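PDB 2NO4: (S)-2-haloacid dehalogenase 4A from Burkholderia cepacia, which catalyses the hydrolytic dehalogenation of short-chain (S)-2-haloalkanoic acids to the corresponding (R)-2-hydroxyalkanoic acids, inverting the configuration of the carbon that carried the halogen. Local coordinates for residues C17-Y22 with C182-N187; S186-L191 with T201-R206. All coordinates share one frame; numbering follows the deposited sequence.

Contact 1 (C17-Y22 with C182-N187); sequences CVFDAY and CFVSSN. With SO4 (sulfate ion), chain H.
The ring of Phe19 overlaps the side chain of Val184, its CE2 3.7 Å from Val184 CB, as the two lie side by side and point the same way from neighbouring parallel strands. These strands, 16-19 and 181-185, form the centre of the Rossmann-like sheet of the HAD superfamily, and the first carries the chain into Asp20, the catalytic nucleophile. Backbone bonds join the two segments from Val18 N to Cys182 O, from Val184 N to Val18 O and from Asp20 N to Val184 O (3.0 Å, 166° at the hydrogen). On the other face of the sheet, CG1 of Val18 rests 4.0 Å from CD1 of Phe183. With CG anti to its backbone N (chi1 176°), the Asp20 side chain leads toward the loop after strand 181-185; OD2 accepts from Thr24 and OD1 pairs with Lys161. Ser185 OG, 3.3 Å from Asp20 CB, takes the N-H of Asn187 in an ST turn and is also hydrogen-bonded to Asp190 OD2. A sulfate ion, probably from the crystallisation liquor, occupies the substrate pocket and receives the backbone N-H groups of Ala21 and Tyr22 on its O1. The Asn187 amide donates from ND2 to Tyr22 O at 3.2 Å, with that oxygen in the amide plane.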
loop_
_atom_site.group_PDB
_atom_site.type_symbol
_atom_site.label_atom_id
_atom_site.label_comp_id
_atom_site.label_asym_id
_atom_site.label_seq_id
_atom_site.Cartn_x
_atom_site.Cartn_y
_atom_site.Cartn_z
ATOM N N CYS B 17 -0.061 23.538 -13.919
ATOM C CA CYS B 17 0.018 23.114 -12.520
ATOM C C CYS B 17 -0.999 22.036 -12.360
ATOM O O CYS B 17 -2.187 22.266 -12.527
ATOM C CB CYS B 17 -0.274 24.273 -11.553
ATOM S SG CYS B 17 1.018 25.571 -11.646
ATOM N N VAL B 18 -0.506 20.827 -12.096
ATOM C CA VAL B 18 -1.357 19.664 -11.976
ATOM C C VAL B 18 -1.329 19.204 -10.516
ATOM O O VAL B 18 -0.240 18.981 -9.931
ATOM C CB VAL B 18 -0.906 18.523 -12.948
ATOM C CG1 VAL B 18 -1.815 17.327 -12.762
ATOM C CG2 VAL B 18 -0.960 19.017 -14.418
ATOM N N PHE B 19 -2.529 19.114 -9.947
ATOM C CA PHE B 19 -2.751 18.869 -8.548
ATOM C C PHE B 19 -3.331 17.484 -8.244
ATOM O O PHE B 19 -4.297 17.064 -8.846
ATOM C CB PHE B 19 -3.756 19.915 -8.002
ATOM C CG PHE B 19 -3.141 21.260 -7.799
ATOM C CD1 PHE B 19 -3.105 22.208 -8.847
ATOM C CD2 PHE B 19 -2.529 21.571 -6.597
ATOM C CE1 PHE B 19 -2.491 23.439 -8.661
ATOM C CE2 PHE B 19 -1.908 22.835 -6.400
ATOM C CZ PHE B 19 -1.908 23.754 -7.444
ATOM N N ASP B 20 -2.734 16.817 -7.264
ATOM C CA ASP B 20 -3.390 15.739 -6.535
ATOM C C ASP B 20 -4.628 16.278 -5.819
ATOM O O ASP B 20 -4.691 17.466 -5.473
ATOM C CB ASP B 20 -2.366 15.144 -5.548
ATOM C CG ASP B 20 -2.955 14.086 -4.667
ATOM O OD1 ASP B 20 -3.137 12.977 -5.183
ATOM O OD2 ASP B 20 -3.212 14.359 -3.465
ATOM N N ALA B 21 -5.658 15.449 -5.662
ATOM C CA ALA B 21 -6.855 15.885 -4.937
ATOM C C ALA B 21 -6.869 15.447 -3.463
ATOM O O ALA B 21 -6.776 16.292 -2.570
ATOM C CB ALA B 21 -8.113 15.436 -5.656
ATOM N N TYR B 22 -6.948 14.135 -3.223
ATOM C CA TYR B 22 -7.214 13.586 -1.894
ATOM C C TYR B 22 -5.936 13.609 -1.060
ATOM O O TYR B 22 -5.010 12.822 -1.302
ATOM C CB TYR B 22 -7.788 12.149 -2.002
ATOM C CG TYR B 22 -9.183 12.192 -2.595
ATOM C CD1 TYR B 22 -10.273 12.616 -1.811
ATOM C CD2 TYR B 22 -9.404 11.896 -3.951
ATOM C CE1 TYR B 22 -11.578 12.691 -2.337
ATOM C CE2 TYR B 22 -10.688 11.985 -4.501
ATOM C CZ TYR B 22 -11.769 12.395 -3.704
ATOM O OH TYR B 22 -13.050 12.470 -4.232
ATOM N N CYS B 182 4.291 21.438 -13.522
ATOM C CA CYS B 182 4.534 21.447 -12.088
ATOM C C CYS B 182 3.475 20.564 -11.395
ATOM O O CYS B 182 2.270 20.854 -11.378
ATOM C CB CYS B 182 4.509 22.876 -11.531
ATOM S SG CYS B 182 4.857 22.918 -9.739
ATOM N N PHE B 183 3.952 19.472 -10.819
ATOM C CA PHE B 183 3.058 18.498 -10.216
ATOM C C PHE B 183 3.058 18.661 -8.707
ATOM O O PHE B 183 4.115 18.567 -8.070
ATOM C CB PHE B 183 3.434 17.052 -10.579
ATOM C CG PHE B 183 2.415 16.018 -10.058
ATOM C CD1 PHE B 183 1.251 15.787 -10.775
ATOM C CD2 PHE B 183 2.620 15.325 -8.855
ATOM C CE1 PHE B 183 0.271 14.861 -10.331
ATOM C CE2 PHE B 183 1.660 14.374 -8.399
ATOM C CZ PHE B 183 0.491 14.148 -9.143
ATOM N N VAL B 184 1.877 18.880 -8.131
ATOM C CA VAL B 184 1.769 19.231 -6.697
ATOM C C VAL B 184 1.007 18.163 -5.891
ATOM O O VAL B 184 -0.128 17.844 -6.202
ATOM C CB VAL B 184 1.091 20.622 -6.476
ATOM C CG1 VAL B 184 1.023 20.959 -4.989
ATOM C CG2 VAL B 184 1.863 21.724 -7.250
ATOM N N SER B 185 1.640 17.626 -4.850
ATOM C CA SER B 185 0.966 16.583 -4.033
ATOM C C SER B 185 1.488 16.566 -2.596
ATOM O O SER B 185 2.649 16.907 -2.344
ATOM C CB SER B 185 1.145 15.188 -4.698
ATOM O OG SER B 185 0.410 14.179 -3.988
ATOM N N SER B 186 0.642 16.141 -1.661
ATOM C CA SER B 186 1.081 15.772 -0.314
ATOM C C SER B 186 1.464 14.305 -0.170
ATOM O O SER B 186 1.962 13.890 0.885
ATOM C CB SER B 186 -0.011 16.089 0.705
ATOM O OG SER B 186 -0.244 17.485 0.742
ATOM N N ASN B 187 1.184 13.504 -1.196
ATOM C CA ASN B 187 1.413 12.050 -1.095
ATOM C C ASN B 187 2.749 11.683 -1.684
ATOM O O ASN B 187 2.935 11.840 -2.872
ATOM C CB ASN B 187 0.279 11.294 -1.812
ATOM C CG ASN B 187 -1.085 11.636 -1.222
ATOM O OD1 ASN B 187 -1.252 11.634 -0.005
ATOM N ND2 ASN B 187 -2.032 11.996 -2.066
HETATM S S SO4 H . -5.724 11.224 -5.420
HETATM O O1 SO4 H . -6.374 12.504 -5.584
HETATM O O2 SO4 H . -6.672 10.196 -5.004
HETATM O O3 SO4 H . -4.995 10.822 -6.601
HETATM O O4 SO4 H . -4.783 11.441 -4.324
#

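Contact 2 (S186-L191 with T201-R206); sequences SNAWDL and TVRINR. With SO4 (sulfate ion), chain L.
The active-site turn after strand 181-185, part of a segment (185-190) thought to be important for catalysis, meets the end of strand 200-204, where Ser186 OG donates to Ile204 O at 3.0 Å. Ser186 OG lies anti to its own carbonyl carbon (chi1 -64°), and its hydrogen bond reaches the acceptor at a C=O...OG angle of 131°. A water bridges the same junction: it donates to Ser186 O and Ile204 O and accepts from Arg203 NH2 at 2.7 Å, lying in the guanidinium plane at its edge. The CB of Ala188 sits over one face of this guanidinium, 4.0 Å from NH1. Strand 181-185, helix 188-197 and strand 200-204 make a beta-alpha-beta unit, and Leu191 packs the first turn of the helix against the second strand. Its two methyls divide the work: CD1 presses on Arg203 CB at 3.5 Å, the two side chains crossing at about a right angle, while CD2 approaches Val202 O at 3.4 Å. At the start of strand 200-204, a second water bridges Leu191 O and Thr201 OG1. Beyond the strand, Arg206 places NH1 3.1 Å from Ser186 OG, with Ile204 CG2 over the centre of its guanidinium; NH2 also reaches Thr24 O. The edge of that group holds a sulfate ion, probably from the crystallisation liquor, whose O2 accepts from Arg206 NE at 2.9 Å.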
loop_
_atom_site.group_PDB
_atom_site.type_symbol
_atom_site.label_atom_id
_atom_site.label_comp_id
_atom_site.label_asym_id
_atom_site.label_seq_id
_atom_site.Cartn_x
_atom_site.Cartn_y
_atom_site.Cartn_z
ATOM N N SER B 186 0.642 16.141 -1.661
ATOM C CA SER B 186 1.081 15.772 -0.314
ATOM C C SER B 186 1.464 14.305 -0.170
ATOM O O SER B 186 1.962 13.890 0.885
ATOM C CB SER B 186 -0.011 16.089 0.705
ATOM O OG SER B 186 -0.244 17.485 0.742
ATOM N N ASN B 187 1.184 13.504 -1.196
ATOM C CA ASN B 187 1.413 12.050 -1.095
ATOM C C ASN B 187 2.749 11.683 -1.684
ATOM O O ASN B 187 2.935 11.840 -2.872
ATOM C CB ASN B 187 0.279 11.294 -1.812
ATOM C CG ASN B 187 -1.085 11.636 -1.222
ATOM O OD1 ASN B 187 -1.252 11.634 -0.005
ATOM N ND2 ASN B 187 -2.032 11.996 -2.066
ATOM N N ALA B 188 3.674 11.227 -0.837
ATOM C CA ALA B 188 5.040 10.922 -1.263
ATOM C C ALA B 188 5.150 9.891 -2.398
ATOM O O ALA B 188 6.016 10.031 -3.241
ATOM C CB ALA B 188 5.924 10.517 -0.050
ATOM N N TRP B 189 4.272 8.875 -2.415
ATOM C CA TRP B 189 4.269 7.834 -3.451
ATOM C C TRP B 189 3.860 8.437 -4.841
ATOM O O TRP B 189 4.332 8.017 -5.877
ATOM C CB TRP B 189 3.331 6.649 -3.030
ATOM C CG TRP B 189 1.988 7.069 -2.545
ATOM C CD1 TRP B 189 1.633 7.281 -1.246
ATOM C CD2 TRP B 189 0.825 7.412 -3.341
ATOM N NE1 TRP B 189 0.341 7.723 -1.168
ATOM C CE2 TRP B 189 -0.189 7.812 -2.431
ATOM C CE3 TRP B 189 0.541 7.411 -4.728
ATOM C CZ2 TRP B 189 -1.481 8.240 -2.845
ATOM C CZ3 TRP B 189 -0.775 7.845 -5.150
ATOM C CH2 TRP B 189 -1.753 8.237 -4.203
ATOM N N ASP B 190 2.986 9.425 -4.802
ATOM C CA ASP B 190 2.460 10.122 -5.960
ATOM C C ASP B 190 3.547 11.051 -6.514
ATOM O O ASP B 190 3.763 11.097 -7.729
ATOM C CB ASP B 190 1.213 10.898 -5.517
ATOM C CG ASP B 190 0.424 11.520 -6.684
ATOM O OD1 ASP B 190 0.588 11.099 -7.861
ATOM O OD2 ASP B 190 -0.385 12.447 -6.376
ATOM N N LEU B 191 4.242 11.769 -5.636
ATOM C CA LEU B 191 5.449 12.536 -6.030
ATOM C C LEU B 191 6.551 11.612 -6.601
ATOM O O LEU B 191 7.234 11.984 -7.529
ATOM C CB LEU B 191 5.992 13.396 -4.877
ATOM C CG LEU B 191 4.954 14.408 -4.351
ATOM C CD1 LEU B 191 5.235 14.689 -2.883
ATOM C CD2 LEU B 191 4.922 15.681 -5.204
ATOM N N THR B 201 8.260 18.221 -9.544
ATOM C CA THR B 201 7.450 17.874 -8.375
ATOM C C THR B 201 7.610 18.828 -7.203
ATOM O O THR B 201 8.711 19.237 -6.852
ATOM C CB THR B 201 7.710 16.413 -7.924
ATOM O OG1 THR B 201 9.119 16.228 -7.788
ATOM C CG2 THR B 201 7.174 15.461 -8.991
ATOM N N VAL B 202 6.482 19.157 -6.602
ATOM C CA VAL B 202 6.445 19.994 -5.413
ATOM C C VAL B 202 5.597 19.307 -4.363
ATOM O O VAL B 202 4.401 19.030 -4.574
ATOM C CB VAL B 202 5.862 21.372 -5.719
ATOM C CG1 VAL B 202 5.712 22.209 -4.395
ATOM C CG2 VAL B 202 6.707 22.073 -6.798
ATOM N N ARG B 203 6.243 18.980 -3.254
ATOM C CA ARG B 203 5.542 18.409 -2.105
ATOM C C ARG B 203 4.936 19.499 -1.196
ATOM O O ARG B 203 5.614 20.465 -0.845
ATOM C CB ARG B 203 6.515 17.567 -1.282
ATOM C CG ARG B 203 5.835 17.070 -0.036
ATOM C CD ARG B 203 6.378 15.833 0.445
ATOM N NE ARG B 203 5.532 15.281 1.501
ATOM C CZ ARG B 203 5.888 14.240 2.237
ATOM N NH1 ARG B 203 7.065 13.665 2.046
ATOM N NH2 ARG B 203 5.086 13.801 3.198
ATOM N N ILE B 204 3.657 19.339 -0.853
ATOM C CA ILE B 204 3.046 20.054 0.279
ATOM C C ILE B 204 3.209 19.148 1.504
ATOM O O ILE B 204 2.548 18.115 1.602
ATOM C CB ILE B 204 1.562 20.404 0.062
ATOM C CG1 ILE B 204 1.301 20.919 -1.371
ATOM C CG2 ILE B 204 1.076 21.435 1.111
ATOM C CD1 ILE B 204 2.019 22.200 -1.733
ATOM N N ASN B 205 4.146 19.518 2.378
ATOM C CA ASN B 205 4.465 18.766 3.581
ATOM C C ASN B 205 4.037 19.630 4.758
ATOM O O ASN B 205 4.806 20.452 5.284
ATOM C CB ASN B 205 5.955 18.412 3.602
ATOM C CG ASN B 205 6.299 17.368 4.650
ATOM O OD1 ASN B 205 5.513 17.100 5.579
ATOM N ND2 ASN B 205 7.484 16.797 4.529
ATOM N N ARG B 206 2.767 19.496 5.125
ATOM C CA ARG B 206 2.172 20.361 6.154
ATOM C C ARG B 206 2.766 20.127 7.552
ATOM O O ARG B 206 2.941 21.080 8.301
ATOM C CB ARG B 206 0.670 20.148 6.188
ATOM C CG ARG B 206 -0.029 20.802 5.007
ATOM C CD ARG B 206 -1.518 20.616 5.052
ATOM N NE ARG B 206 -2.029 21.217 3.831
ATOM C CZ ARG B 206 -2.260 20.558 2.694
ATOM N NH1 ARG B 206 -2.028 19.243 2.608
ATOM N NH2 ARG B 206 -2.667 21.237 1.634
HETATM S S SO4 L . -3.025 24.724 3.313
HETATM O O1 SO4 L . -4.299 25.176 2.709
HETATM O O2 SO4 L . -3.211 23.804 4.466
HETATM O O3 SO4 L . -2.270 24.099 2.254
HETATM O O4 SO4 L . -2.315 25.840 3.912
HETATM O O HOH W 1 2.896 15.430 2.997
HETATM O O HOH W 2 9.486 13.575 -7.014
#

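In the fold
Both contacts are largely buried, contact 1 entirely so, whereas Ser186 and Arg206 leave contact 2 partly exposed; they share the turn residues Ser186 and Asn187. Contact 1 pairs two adjacent strands at the middle of the sheet and runs into the catalytic pocket; contact 2 joins helix 188-197 to strand 200-204. Strand 181-185 lies between strands 16-19 and 200-204, with Phe183 O and Ser185 O probably accepting from Val202 N and Ile204 N. Regular backbone bonding leads to the nucleophile in the first, whereas in the second Leu191 packs on the Arg203 stem beside a serine hydroxyl, two waters and the Arg206 guanidinium. Asp190, on the helix of contact 2, reaches back to contact 1: its OD2 pairs with Lys161, which also pairs with Asp20.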